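Local coordinates for lectin (PDB 3V6N), which is a chickpea albumin with a four-bladed hemopexin-type beta-propeller fold that binds calcium and agglutinates red blood cells, at residues D87-P90 against H91-K94. Residues are numbered along the deposited sequence; the frame is centred on the assembly and turned at random.
Sequences DYAP and HSDK
Ala89 and Ser92 close a tight reversal of the chain, and the carbonyl oxygen of Ala89 is its hub. Ser92 N donates to Ala89 O at 3.1 Å, with an N-H...O angle of 140°, completing a type II beta turn whose two central residues are Pro90 and His91. Ser92 OG donates to Ala89 O as well, also at 3.1 Å, but from well above the carbonyl plane; two bonds therefore grip this acceptor, both from one face of its plane. The hydroxyl can do this because chi1 of 82° sets it between the backbone N and the carbonyl carbon. Ser92 OG also accepts from Lys94 N at 3.3 Å in a nearly straight bond, which makes an ST turn.

Proline suits the first central position, since its ring restricts phi to the negative values needed there. His91 follows with a positive phi of 68°, as the second central residue of a type II turn requires. Its imidazole turns an edge to Pro90, with His91 CD2 3.8 Å from Pro90 CB and that carbon in the ring plane, while NE2 bonds to Glu17 in strand 17-22 of another sheet. The small methyl of Ala89 fits inside the bend, where its CB lies 3.8 Å from Lys94 CB; a lysine can be accommodated here, since its long chain leads away from the turn.

Before the turn, Asp87 OD1 accepts from Ala89 N at 2.9 Å, forming an Asx turn. Its other oxygen, OD2, receives a hydrogen bond from a water that also donates to Lys94 O, bridging the two arms. Asx turn, type II beta turn and ST turn thus succeed one another in the loop joining antiparallel strands 82-87 and 96-103 of one blade of the hemopexin-type beta-propeller.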
loop_
_atom_site.group_PDB
_atom_site.type_symbol
_atom_site.label_atom_id
_atom_site.label_comp_id
_atom_site.label_asym_id
_atom_site.label_seq_id
_atom_site.Cartn_x
_atom_site.Cartn_y
_atom_site.Cartn_z
ATOM N N ASP A 87 0.218 4.471 16.927
ATOM C CA ASP A 87 0.474 4.416 18.350
ATOM C C ASP A 87 1.245 3.121 18.566
ATOM O O ASP A 87 0.680 2.048 18.420
ATOM C CB ASP A 87 -0.848 4.408 19.122
ATOM C CG ASP A 87 -0.661 4.280 20.650
ATOM O OD1 ASP A 87 0.420 3.881 21.141
ATOM O OD2 ASP A 87 -1.642 4.541 21.364
ATOM N N TYR A 88 2.529 3.217 18.900
ATOM C CA TYR A 88 3.369 2.019 19.034
ATOM C C TYR A 88 3.342 1.402 20.445
ATOM O O TYR A 88 3.971 0.364 20.688
ATOM C CB TYR A 88 4.811 2.270 18.543
ATOM C CG TYR A 88 5.563 3.382 19.262
ATOM C CD1 TYR A 88 5.536 4.698 18.775
ATOM C CD2 TYR A 88 6.319 3.120 20.412
ATOM C CE1 TYR A 88 6.216 5.713 19.410
ATOM C CE2 TYR A 88 6.997 4.135 21.073
ATOM C CZ TYR A 88 6.953 5.423 20.565
ATOM O OH TYR A 88 7.630 6.443 21.192
ATOM N N ALA A 89 2.616 2.049 21.363
ATOM C CA ALA A 89 2.229 1.447 22.652
ATOM C C ALA A 89 3.324 0.568 23.264
ATOM O O ALA A 89 3.164 -0.650 23.336
ATOM C CB ALA A 89 0.952 0.628 22.471
ATOM N N PRO A 90 4.427 1.191 23.717
ATOM C CA PRO A 90 5.639 0.470 24.107
ATOM C C PRO A 90 5.390 -0.614 25.139
ATOM O O PRO A 90 4.731 -0.358 26.156
ATOM C CB PRO A 90 6.518 1.556 24.736
ATOM C CG PRO A 90 5.967 2.851 24.266
ATOM C CD PRO A 90 4.512 2.635 24.006
ATOM N N HIS A 91 5.904 -1.815 24.881
ATOM C CA HIS A 91 5.849 -2.913 25.860
ATOM C C HIS A 91 4.460 -3.431 26.109
ATOM O O HIS A 91 4.219 -4.086 27.119
ATOM C CB HIS A 91 6.461 -2.487 27.199
ATOM C CG HIS A 91 7.929 -2.171 27.124
ATOM N ND1 HIS A 91 8.863 -2.937 27.709
ATOM C CD2 HIS A 91 8.612 -1.133 26.489
ATOM C CE1 HIS A 91 10.083 -2.417 27.470
ATOM N NE2 HIS A 91 9.927 -1.314 26.723
ATOM N N SER A 92 3.525 -3.142 25.208
ATOM C CA SER A 92 2.152 -3.610 25.390
ATOM C C SER A 92 1.529 -4.157 24.114
ATOM O O SER A 92 2.187 -4.269 23.070
ATOM C CB SER A 92 1.261 -2.524 26.021
ATOM O OG SER A 92 0.797 -1.598 25.053
ATOM N N ASP A 93 0.249 -4.492 24.238
ATOM C CA ASP A 93 -0.556 -5.139 23.217
ATOM C C ASP A 93 -1.269 -4.098 22.362
ATOM O O ASP A 93 -1.818 -4.415 21.320
ATOM C CB ASP A 93 -1.624 -5.973 23.931
ATOM C CG ASP A 93 -1.646 -7.419 23.480
ATOM O OD1 ASP A 93 -0.694 -7.851 22.784
ATOM O OD2 ASP A 93 -2.612 -8.130 23.849
ATOM N N LYS A 94 -1.248 -2.853 22.823
ATOM C CA LYS A 94 -2.186 -1.819 22.390
ATOM C C LYS A 94 -1.878 -1.039 21.104
ATOM O O LYS A 94 -2.494 -0.001 20.889
ATOM C CB LYS A 94 -2.392 -0.810 23.533
ATOM C CG LYS A 94 -3.400 -1.247 24.589
ATOM C CD LYS A 94 -2.726 -1.814 25.831
ATOM C CE LYS A 94 -3.491 -3.035 26.331
ATOM N NZ LYS A 94 -3.503 -3.119 27.816
HETATM O O HOH W 1 -3.025 2.240 22.192
#